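PDB 5IZS: designed protein 5L6HC3_1 from Synthetic construct, which has no natural function but was designed to self-assemble into a helical homotrimer whose oligomer specificity is meant to come from buried hydrogen-bond networks. Local coordinates for residues L4-L13 with E76-R85. Residues are numbered along the deposited sequence; the frame is centred on the assembly and turned at random.
Sequences LRAVADLQRL and ESRYIADESR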
loop_
_atom_site.group_PDB
_atom_site.type_symbol
_atom_site.label_atom_id
_atom_site.label_comp_id
_atom_site.label_asym_id
_atom_site.label_seq_id
_atom_site.Cartn_x
_atom_site.Cartn_y
_atom_site.Cartn_z
ATOM N N LEU C 4 -6.683 13.254 -29.511
ATOM C CA LEU C 4 -6.682 12.100 -28.618
ATOM C C LEU C 4 -5.299 11.475 -28.532
ATOM O O LEU C 4 -4.929 10.640 -29.356
ATOM C CB LEU C 4 -7.710 11.068 -29.079
ATOM C CG LEU C 4 -9.147 11.581 -29.000
ATOM C CD1 LEU C 4 -10.145 10.436 -29.073
ATOM C CD2 LEU C 4 -9.316 12.372 -27.714
ATOM N N ARG C 5 -4.548 11.876 -27.513
ATOM C CA ARG C 5 -3.132 11.545 -27.418
ATOM C C ARG C 5 -2.854 10.126 -26.943
ATOM O O ARG C 5 -3.691 9.485 -26.304
ATOM C CB ARG C 5 -2.428 12.524 -26.478
ATOM C CG ARG C 5 -2.425 13.964 -26.956
ATOM C CD ARG C 5 -1.784 14.869 -25.915
ATOM N NE ARG C 5 -1.731 16.263 -26.346
ATOM C CZ ARG C 5 -1.297 17.259 -25.580
ATOM N NH1 ARG C 5 -1.279 18.501 -26.046
ATOM N NH2 ARG C 5 -0.882 17.013 -24.345
ATOM N N ALA C 6 -1.659 9.649 -27.267
ATOM C CA ALA C 6 -1.152 8.403 -26.717
ATOM C C ALA C 6 -0.799 8.616 -25.249
ATOM O O ALA C 6 -0.917 7.708 -24.428
ATOM C CB ALA C 6 0.060 7.921 -27.503
ATOM N N VAL C 7 -0.390 9.838 -24.926
ATOM C CA VAL C 7 0.027 10.193 -23.573
ATOM C C VAL C 7 -1.158 10.253 -22.607
ATOM O O VAL C 7 -1.056 9.821 -21.457
ATOM C CB VAL C 7 0.765 11.543 -23.564
ATOM C CG1 VAL C 7 1.166 11.926 -22.155
ATOM C CG2 VAL C 7 1.987 11.477 -24.467
ATOM N N ALA C 8 -2.282 10.784 -23.081
ATOM C CA ALA C 8 -3.493 10.864 -22.269
ATOM C C ALA C 8 -4.014 9.471 -21.922
ATOM O O ALA C 8 -4.570 9.256 -20.843
ATOM C CB ALA C 8 -4.568 11.665 -22.989
ATOM N N ASP C 9 -3.825 8.530 -22.843
ATOM C CA ASP C 9 -4.256 7.151 -22.638
ATOM C C ASP C 9 -3.298 6.400 -21.725
ATOM O O ASP C 9 -3.713 5.551 -20.939
ATOM C CB ASP C 9 -4.386 6.418 -23.972
ATOM C CG ASP C 9 -5.563 6.904 -24.787
ATOM O OD1 ASP C 9 -6.512 7.458 -24.190
ATOM O OD2 ASP C 9 -5.543 6.730 -26.024
ATOM N N LEU C 10 -2.010 6.710 -21.842
ATOM C CA LEU C 10 -1.011 6.172 -20.928
ATOM C C LEU C 10 -1.271 6.674 -19.516
ATOM O O LEU C 10 -1.050 5.962 -18.533
ATOM C CB LEU C 10 0.395 6.565 -21.379
ATOM C CG LEU C 10 1.008 5.666 -22.450
ATOM C CD1 LEU C 10 2.334 6.221 -22.937
ATOM C CD2 LEU C 10 1.188 4.271 -21.886
ATOM N N GLN C 11 -1.752 7.909 -19.431
ATOM C CA GLN C 11 -2.022 8.544 -18.152
ATOM C C GLN C 11 -3.163 7.857 -17.401
ATOM O O GLN C 11 -3.045 7.588 -16.206
ATOM C CB GLN C 11 -2.342 10.025 -18.359
ATOM C CG GLN C 11 -2.500 10.806 -17.069
ATOM C CD GLN C 11 -1.195 10.970 -16.312
ATOM O OE1 GLN C 11 -0.114 10.737 -16.854
ATOM N NE2 GLN C 11 -1.290 11.372 -15.050
ATOM N N ARG C 12 -4.260 7.569 -18.099
ATOM C CA ARG C 12 -5.411 6.914 -17.479
ATOM C C ARG C 12 -5.052 5.492 -17.044
ATOM O O ARG C 12 -5.592 4.977 -16.065
ATOM C CB ARG C 12 -6.611 6.902 -18.434
ATOM C CG ARG C 12 -7.943 6.576 -17.761
ATOM C CD ARG C 12 -9.092 6.424 -18.763
ATOM N NE ARG C 12 -9.728 7.691 -19.119
ATOM C CZ ARG C 12 -9.779 8.182 -20.354
ATOM N NH1 ARG C 12 -9.229 7.518 -21.362
ATOM N NH2 ARG C 12 -10.382 9.341 -20.584
ATOM N N LEU C 13 -4.123 4.874 -17.774
ATOM C CA LEU C 13 -3.587 3.566 -17.411
ATOM C C LEU C 13 -2.942 3.641 -16.027
ATOM O O LEU C 13 -3.130 2.753 -15.198
ATOM C CB LEU C 13 -2.579 3.091 -18.466
ATOM C CG LEU C 13 -2.073 1.646 -18.452
ATOM C CD1 LEU C 13 -3.228 0.670 -18.321
ATOM C CD2 LEU C 13 -1.279 1.358 -19.721
ATOM N N GLU C 76 0.422 -3.064 -21.907
ATOM C CA GLU C 76 -0.512 -2.170 -22.586
ATOM C C GLU C 76 0.187 -0.870 -22.963
ATOM O O GLU C 76 -0.095 -0.282 -24.007
ATOM C CB GLU C 76 -1.734 -1.881 -21.712
ATOM C CG GLU C 76 -2.748 -3.014 -21.645
ATOM C CD GLU C 76 -4.071 -2.572 -21.046
ATOM O OE1 GLU C 76 -4.695 -1.642 -21.602
ATOM O OE2 GLU C 76 -4.482 -3.143 -20.014
ATOM N N SER C 77 1.111 -0.437 -22.109
ATOM C CA SER C 77 1.890 0.771 -22.362
ATOM C C SER C 77 2.784 0.613 -23.585
ATOM O O SER C 77 2.879 1.519 -24.413
ATOM C CB SER C 77 2.738 1.130 -21.145
ATOM O OG SER C 77 1.924 1.577 -20.074
ATOM N N ARG C 78 3.449 -0.536 -23.680
ATOM C CA ARG C 78 4.265 -0.857 -24.846
ATOM C C ARG C 78 3.448 -0.745 -26.125
ATOM O O ARG C 78 3.888 -0.161 -27.110
ATOM C CB ARG C 78 4.830 -2.271 -24.757
ATOM C CG ARG C 78 5.855 -2.546 -23.677
ATOM C CD ARG C 78 6.394 -3.969 -23.850
ATOM N NE ARG C 78 5.347 -4.900 -24.282
ATOM C CZ ARG C 78 5.232 -5.394 -25.513
ATOM N NH1 ARG C 78 6.106 -5.054 -26.453
ATOM N NH2 ARG C 78 4.240 -6.227 -25.807
ATOM N N TYR C 79 2.259 -1.337 -26.097
ATOM C CA TYR C 79 1.358 -1.347 -27.244
ATOM C C TYR C 79 1.032 0.059 -27.736
ATOM O O TYR C 79 0.907 0.306 -28.937
ATOM C CB TYR C 79 0.071 -2.082 -26.879
ATOM C CG TYR C 79 -1.034 -1.902 -27.883
ATOM C CD1 TYR C 79 -0.974 -2.524 -29.120
ATOM C CD2 TYR C 79 -2.141 -1.113 -27.595
ATOM C CE1 TYR C 79 -1.985 -2.364 -30.051
ATOM C CE2 TYR C 79 -3.161 -0.949 -28.519
ATOM C CZ TYR C 79 -3.076 -1.578 -29.746
ATOM O OH TYR C 79 -4.084 -1.419 -30.670
ATOM N N ILE C 80 0.900 0.975 -26.785
ATOM C CA ILE C 80 0.528 2.355 -27.060
ATOM C C ILE C 80 1.687 3.127 -27.707
ATOM O O ILE C 80 1.478 4.153 -28.343
ATOM C CB ILE C 80 0.051 3.047 -25.751
ATOM C CG1 ILE C 80 -1.257 2.412 -25.276
ATOM C CG2 ILE C 80 -0.170 4.539 -25.934
ATOM C CD1 ILE C 80 -1.702 2.873 -23.909
ATOM N N ALA C 81 2.901 2.602 -27.574
ATOM C CA ALA C 81 4.106 3.272 -28.073
ATOM C C ALA C 81 4.097 3.541 -29.582
ATOM O O ALA C 81 4.395 4.656 -30.020
ATOM C CB ALA C 81 5.340 2.458 -27.708
ATOM N N ASP C 82 3.771 2.523 -30.372
ATOM C CA ASP C 82 3.781 2.666 -31.824
ATOM C C ASP C 82 2.532 3.428 -32.255
ATOM O O ASP C 82 2.594 4.334 -33.059
ATOM C CB ASP C 82 3.880 1.289 -32.495
ATOM C CG ASP C 82 4.277 1.370 -33.964
ATOM O OD1 ASP C 82 4.022 2.410 -34.606
ATOM O OD2 ASP C 82 4.843 0.381 -34.479
ATOM N N GLU C 83 1.400 3.045 -31.701
ATOM C CA GLU C 83 0.167 3.789 -31.819
ATOM C C GLU C 83 0.383 5.256 -31.481
ATOM O O GLU C 83 0.801 5.566 -30.377
ATOM C CB GLU C 83 -0.855 3.159 -30.871
ATOM C CG GLU C 83 -2.232 3.927 -30.721
ATOM C CD GLU C 83 -3.236 3.553 -31.807
ATOM O OE1 GLU C 83 -3.414 4.340 -32.789
ATOM O OE2 GLU C 83 -3.758 2.421 -31.654
ATOM N N SER C 84 0.141 6.165 -32.420
ATOM C CA SER C 84 0.408 7.568 -32.137
ATOM C C SER C 84 -0.451 8.532 -32.944
ATOM O O SER C 84 -0.963 8.202 -34.016
ATOM C CB SER C 84 1.888 7.884 -32.379
ATOM O OG SER C 84 2.724 6.775 -32.076
ATOM N N ARG C 85 -0.595 9.733 -32.395
ATOM C CA ARG C 85 -1.299 10.827 -33.040
ATOM C C ARG C 85 -0.515 11.316 -34.248
ATOM O O ARG C 85 -0.897 11.066 -35.389
ATOM C CB ARG C 85 -1.513 11.965 -32.042
ATOM C CG ARG C 85 -2.577 12.969 -32.423
ATOM C CD ARG C 85 -2.858 13.877 -31.238
ATOM N NE ARG C 85 -1.621 14.244 -30.553
ATOM C CZ ARG C 85 -1.033 15.432 -30.648
ATOM N NH1 ARG C 85 -1.577 16.388 -31.389
ATOM N NH2 ARG C 85 0.095 15.666 -29.991
#
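Ile80 reaches across from helix 76-82 into the side of helix 6-13, and its two branches divide the work. CG2, anti to the backbone N, lies 3.7 Å from the CB of Ala6 and 3.6 Å from the O of Ala6. CG1 swings beside the backbone N (chi1 -67°) and runs on extended, carrying CD1 to 3.8 Å from CD2 of Leu10; the two side chains pass in opposing senses. A turn further along, CD2 of Leu13 touches the CB of Glu76 at 3.8 Å. Ser77 OG sits close to two methyls, 3.3 Å from CD2 of Leu10 and 3.2 Å from CD2 of Leu13. Its polar needs are met elsewhere, by the carbonyl of Ala73 and the amide NE2 of Gln11 of the third subunit. At the open end Arg85, bent at chi3, runs next to Arg5 in the same direction. Arg5 NE lies over one face of the Arg85 guanidinium, 4.1 Å from its NH2, with the two planes 37° apart; like charges lie close here, with no bond between the two groups. No hydrogen bond joins the two segments. The axes of helix 6-13 and helix 76-82 approach to 9.9 Å at 175°, at the end of an antiparallel helical hairpin where both chain termini lie; three copies of the chain, each such a hairpin, make up the designed trimeric helical bundle.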